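Local coordinates for CheC-like superfamily protein (Shewanella oneidensis, PDB 3H2D), which belongs to the CheC-like chemotaxis family and probably acts as a CheX-type phosphatase on the phosphorylated response regulator CheY, at residues Ala22-Thr27 and Val67-Gln72; Glu85-Val90 and Val119-Gly124. All coordinates share one frame; numbering follows the deposited sequence.

Contact 1. Residues Ala22-Thr27 and Val67-Gln72; sequences ASLELT and VLQIMQ
The carboxamide of Gln-69 is the single flat side-chain group among the residues that touch, and it is the aliphatic stem behind it, not either face, that meets the loop. Leu-24 lays CD1 against this stem, 3.8 Å from Gln-69 CG. The polar end has other partners: NE2 hydrogen-bonds to OD1 of Asn-73 one helical turn on, and Tyr-144 packs on the same side chain. A bend at chi2 (60°) accompanies this bond and folds the amide back from an outstretched course, and glutamine offers both an apolar stem and a polar end.

The same methyl of Leu-24 also rests on the next residue of the helix, with CD1 3.9 Å from Ile-70 CG1, and the two side chains cross at about a right angle. CG of Leu-24 is trans to its own backbone nitrogen (chi1 -166°), which brings the branched end up against helix 64-75, where one methyl touches both residues. Beside it the chain comes closest at Ala-22, whose CA lies 5.7 Å from Ile-70 CA. A small side chain suits this spot: its CB is 4.2 Å from Ile-70 CG2. Ser-23, with positive phi, marks where the chain leaves helix 8-21, and Ile-18 of that helix packs on both Leu-24 and Ile-70.

No hydrogen bond joins the two segments themselves. Dispersion between methyls and methylenes fills the buried interface but sets little direction; Asn-73, already bonded to Gln-69, also gives ND2 to Ala-22 O, and this second bond is a directional tie between loop and helix.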
loop_
_atom_site.group_PDB
_atom_site.type_symbol
_atom_site.label_atom_id
_atom_site.label_comp_id
_atom_site.label_asym_id
_atom_site.label_seq_id
_atom_site.Cartn_x
_atom_site.Cartn_y
_atom_site.Cartn_z
ATOM N N ALA B 22 -4.703 23.379 1.841
ATOM C CA ALA B 22 -3.908 23.579 0.633
ATOM C C ALA B 22 -4.500 24.631 -0.311
ATOM O O ALA B 22 -3.969 24.829 -1.410
ATOM C CB ALA B 22 -3.669 22.229 -0.116
ATOM N N SER B 23 -5.592 25.277 0.111
ATOM C CA SER B 23 -6.323 26.247 -0.700
ATOM C C SER B 23 -6.451 25.850 -2.179
ATOM O O SER B 23 -6.309 26.694 -3.063
ATOM C CB SER B 23 -5.663 27.621 -0.604
ATOM O OG SER B 23 -5.488 28.018 0.743
ATOM N N LEU B 24 -6.723 24.579 -2.447
ATOM C CA LEU B 24 -6.768 24.078 -3.818
ATOM C C LEU B 24 -8.105 23.355 -4.017
ATOM O O LEU B 24 -8.346 22.339 -3.377
ATOM C CB LEU B 24 -5.576 23.125 -4.035
ATOM C CG LEU B 24 -5.213 22.721 -5.469
ATOM C CD1 LEU B 24 -3.776 22.259 -5.563
ATOM C CD2 LEU B 24 -6.167 21.632 -5.972
ATOM N N GLU B 25 -8.953 23.885 -4.899
ATOM C CA GLU B 25 -10.281 23.321 -5.158
ATOM C C GLU B 25 -10.179 22.049 -6.011
ATOM O O GLU B 25 -9.815 22.120 -7.183
ATOM C CB GLU B 25 -11.166 24.366 -5.866
ATOM C CG GLU B 25 -12.641 23.959 -6.084
ATOM C CD GLU B 25 -13.303 24.730 -7.236
ATOM O OE1 GLU B 25 -14.275 25.467 -6.970
ATOM O OE2 GLU B 25 -12.847 24.606 -8.408
ATOM N N LEU B 26 -10.446 20.891 -5.398
ATOM C CA LEU B 26 -10.613 19.646 -6.127
ATOM C C LEU B 26 -12.095 19.495 -6.430
ATOM O O LEU B 26 -12.931 19.714 -5.555
ATOM C CB LEU B 26 -10.139 18.470 -5.283
ATOM C CG LEU B 26 -8.630 18.255 -5.205
ATOM C CD1 LEU B 26 -8.335 17.152 -4.195
ATOM C CD2 LEU B 26 -8.026 17.923 -6.557
ATOM N N THR B 27 -12.453 19.138 -7.650
ATOM C CA THR B 27 -13.861 18.869 -7.938
ATOM C C THR B 27 -14.047 17.361 -8.022
ATOM O O THR B 27 -13.478 16.731 -8.903
ATOM C CB THR B 27 -14.302 19.522 -9.224
ATOM O OG1 THR B 27 -14.183 20.939 -9.089
ATOM C CG2 THR B 27 -15.774 19.171 -9.542
ATOM N N VAL B 67 0.207 16.991 -6.976
ATOM C CA VAL B 67 0.794 16.827 -5.642
ATOM C C VAL B 67 1.858 17.920 -5.383
ATOM O O VAL B 67 2.014 18.380 -4.255
ATOM C CB VAL B 67 1.415 15.432 -5.440
ATOM C CG1 VAL B 67 2.744 15.320 -6.089
ATOM C CG2 VAL B 67 1.479 15.016 -3.918
ATOM N N LEU B 68 2.612 18.297 -6.416
ATOM C CA LEU B 68 3.566 19.392 -6.276
ATOM C C LEU B 68 2.903 20.751 -6.014
ATOM O O LEU B 68 3.465 21.589 -5.284
ATOM C CB LEU B 68 4.513 19.456 -7.458
ATOM C CG LEU B 68 5.475 18.269 -7.631
ATOM C CD1 LEU B 68 6.278 18.469 -8.911
ATOM C CD2 LEU B 68 6.421 18.155 -6.402
ATOM N N GLN B 69 1.754 21.003 -6.601
ATOM C CA GLN B 69 1.020 22.219 -6.281
ATOM C C GLN B 69 0.457 22.191 -4.861
ATOM O O GLN B 69 0.399 23.236 -4.204
ATOM C CB GLN B 69 -0.132 22.471 -7.249
ATOM C CG GLN B 69 -0.752 23.887 -7.131
ATOM C CD GLN B 69 0.224 25.003 -7.401
ATOM O OE1 GLN B 69 0.867 25.028 -8.450
ATOM N NE2 GLN B 69 0.346 25.948 -6.462
ATOM N N ILE B 70 -0.028 21.022 -4.417
ATOM C CA ILE B 70 -0.477 20.813 -3.046
ATOM C C ILE B 70 0.696 21.109 -2.083
ATOM O O ILE B 70 0.530 21.851 -1.085
ATOM C CB ILE B 70 -1.061 19.352 -2.842
ATOM C CG1 ILE B 70 -2.381 19.177 -3.598
ATOM C CG2 ILE B 70 -1.250 18.978 -1.346
ATOM C CD1 ILE B 70 -2.851 17.736 -3.614
HETATM N N MSE B 71 1.884 20.564 -2.376
HETATM C CA MSE B 71 3.039 20.864 -1.551
HETATM C C MSE B 71 3.408 22.333 -1.568
HETATM O O MSE B 71 3.759 22.863 -0.519
HETATM C CB MSE B 71 4.277 20.075 -1.919
HETATM C CG MSE B 71 5.309 20.130 -0.708
HETATM SE SE MSE B 71 6.664 18.974 -1.166
HETATM C CE MSE B 71 8.170 19.685 -0.170
ATOM N N GLN B 72 3.359 22.987 -2.729
ATOM C CA GLN B 72 3.620 24.414 -2.785
ATOM C C GLN B 72 2.680 25.158 -1.812
ATOM O O GLN B 72 3.119 26.031 -1.084
ATOM C CB GLN B 72 3.437 24.975 -4.187
ATOM C CG GLN B 72 3.725 26.497 -4.298
ATOM C CD GLN B 72 5.192 26.833 -4.024
ATOM O OE1 GLN B 72 6.104 26.130 -4.484
ATOM N NE2 GLN B 72 5.421 27.855 -3.225
#

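Contact 2. Residues Glu85-Val90 and Val119-Gly124; sequences EVTDLV and VVSGQG
Val-119 pushes its CG1 methyl into the angle between Thr-87 and Val-90, one turn apart on helix 84-107. The methyl lies 3.7 Å from Thr-87 CB and 3.9 Å from Val-90 CG1, while the second branch, CG2, comes up to the helix backbone, 3.5 Å from Thr-87 O. Having CG1 trans to the backbone nitrogen (chi1 -176°) is what divides the work of the two branches in this way. Beta-branched valine suits both partners: it is at home in a strand, and its short, broad end packs directly on the helix without needing a long side chain.

Thr-87 shows two characters. Its methyl CG2 faces the strand, 3.9 Å from Val-119 CG1, with the hydroxyl of Ser-121 further along; how close that serine comes is doubtful, since it occupies two conformations. A chi1 of 73° sets the hydroxyl between backbone nitrogen and carbonyl carbon, where OG1 bonds to Glu-84 O within the helix and to NZ of Lys-130 of the second subunit. Lys-130 of that neighbouring chain, outside both segments, also forms a salt bridge with Asp-88. Val-43 of the adjoining strand packs on Val-90, Val-119 and Ser-121.

The axes of helix and strand approach to 8.7 Å and their directions differ by 140°, an oblique, roughly antiparallel lie. Alternate strand residues serve the helix: Val-119 and Ser-121 point at it, Val-120 away. Strand 113-122 is outermost within its own chain but pairs antiparallel with a strand of the second subunit. This is an alpha+beta arrangement, helices packed on an antiparallel sheet, as in the CheC-like family, and the sheet continues through the dimer.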
loop_
_atom_site.group_PDB
_atom_site.type_symbol
_atom_site.label_atom_id
_atom_site.label_comp_id
_atom_site.label_asym_id
_atom_site.label_seq_id
_atom_site.Cartn_x
_atom_site.Cartn_y
_atom_site.Cartn_z
ATOM N N GLU B 85 10.702 14.404 0.610
ATOM C CA GLU B 85 9.833 15.404 1.241
ATOM C C GLU B 85 8.413 15.323 0.709
ATOM O O GLU B 85 7.461 15.550 1.460
ATOM C CB GLU B 85 10.392 16.813 1.061
ATOM C CG GLU B 85 11.686 17.049 1.872
ATOM N N VAL B 86 8.272 15.021 -0.577
ATOM C CA VAL B 86 6.922 14.870 -1.188
ATOM C C VAL B 86 6.234 13.640 -0.625
ATOM O O VAL B 86 5.088 13.709 -0.213
ATOM C CB VAL B 86 6.922 14.868 -2.727
ATOM C CG1 VAL B 86 5.471 14.594 -3.312
ATOM C CG2 VAL B 86 7.483 16.181 -3.287
ATOM N N THR B 87 6.939 12.516 -0.561
ATOM C CA THR B 87 6.343 11.298 -0.018
ATOM C C THR B 87 5.974 11.449 1.477
ATOM O O THR B 87 4.937 10.960 1.888
ATOM C CB THR B 87 7.177 10.037 -0.292
ATOM O OG1 THR B 87 8.360 10.024 0.538
ATOM C CG2 THR B 87 7.488 9.901 -1.833
ATOM N N ASP B 88 6.801 12.142 2.257
ATOM C CA ASP B 88 6.435 12.466 3.635
ATOM C C ASP B 88 5.104 13.243 3.702
ATOM O O ASP B 88 4.238 12.900 4.482
ATOM C CB ASP B 88 7.518 13.323 4.287
ATOM C CG ASP B 88 8.746 12.554 4.639
ATOM O OD1 ASP B 88 8.777 11.303 4.592
ATOM O OD2 ASP B 88 9.697 13.236 5.018
ATOM N N LEU B 89 4.920 14.244 2.851
ATOM C CA LEU B 89 3.671 15.001 2.873
ATOM C C LEU B 89 2.473 14.123 2.491
ATOM O O LEU B 89 1.427 14.223 3.098
ATOM C CB LEU B 89 3.728 16.215 1.929
ATOM C CG LEU B 89 2.450 17.101 1.914
ATOM C CD1 LEU B 89 2.172 17.722 3.290
ATOM C CD2 LEU B 89 2.608 18.200 0.887
ATOM N N VAL B 90 2.633 13.294 1.474
ATOM C CA VAL B 90 1.566 12.386 1.081
ATOM C C VAL B 90 1.211 11.444 2.238
ATOM O O VAL B 90 0.024 11.137 2.463
ATOM C CB VAL B 90 1.930 11.636 -0.220
ATOM C CG1 VAL B 90 0.925 10.487 -0.509
ATOM C CG2 VAL B 90 2.010 12.663 -1.394
ATOM N N VAL B 119 3.770 4.949 1.063
ATOM C CA VAL B 119 3.692 5.819 -0.103
ATOM C C VAL B 119 4.443 5.224 -1.293
ATOM O O VAL B 119 5.620 4.881 -1.191
ATOM C CB VAL B 119 4.223 7.258 0.210
ATOM C CG1 VAL B 119 4.042 8.206 -0.990
ATOM C CG2 VAL B 119 3.480 7.765 1.470
ATOM N N VAL B 120 3.723 5.136 -2.409
ATOM C CA VAL B 120 4.198 4.599 -3.651
ATOM C C VAL B 120 4.617 5.766 -4.513
ATOM O O VAL B 120 3.883 6.744 -4.614
ATOM C CB VAL B 120 3.063 3.867 -4.365
ATOM C CG1 VAL B 120 3.525 3.364 -5.757
ATOM C CG2 VAL B 120 2.492 2.729 -3.446
ATOM N N SER B 121 5.808 5.672 -5.097
ATOM C CA SER B 121 6.305 6.653 -6.057
ATOM C C SER B 121 6.653 5.928 -7.350
ATOM O O SER B 121 7.411 4.968 -7.320
ATOM C CB SER B 121 7.559 7.343 -5.527
ATOM O OG SER B 121 7.308 8.028 -4.311
ATOM N N GLY B 122 6.125 6.409 -8.473
ATOM C CA GLY B 122 6.371 5.782 -9.784
ATOM C C GLY B 122 5.458 6.362 -10.835
ATOM O O GLY B 122 4.260 6.422 -10.613
ATOM N N GLN B 123 6.013 6.742 -11.987
ATOM C CA GLN B 123 5.202 7.355 -13.038
ATOM C C GLN B 123 4.101 6.394 -13.458
ATOM O O GLN B 123 4.340 5.206 -13.668
ATOM C CB GLN B 123 6.028 7.766 -14.275
ATOM C CG GLN B 123 5.167 8.486 -15.353
ATOM C CD GLN B 123 5.978 9.303 -16.364
ATOM O OE1 GLN B 123 7.213 9.368 -16.305
ATOM N NE2 GLN B 123 5.273 9.928 -17.302
ATOM N N GLY B 124 2.887 6.904 -13.549
ATOM C CA GLY B 124 1.787 6.123 -14.120
ATOM C C GLY B 124 1.459 4.777 -13.513
ATOM O O GLY B 124 1.066 3.874 -14.235
#

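Contacts 1 and 2 lie in series along the chain, their centres about 15 Å apart, and two successive helices join them. Helix 64-75 turns one flank to the loop 22-27 and another to helix 84-107: Val-67 CG2 is 3.5 Å from Val-90 CG2, and the selenium SE of Met-71, a selenomethionine here, is 3.6 Å from Val-86 CG2. Apolar packing thus runs from the loop through both helices to strand 119-122 and the dimer interface. From Asp-88 onward, helix 84-107 reads Asp-x3-Glu-x2-Asn, matching the signature of CheC-type phosphatases, so contact 2 probably borders the active surface, while contact 1 uses a different flank of helix 64-75 from the one that meets helix 84-107.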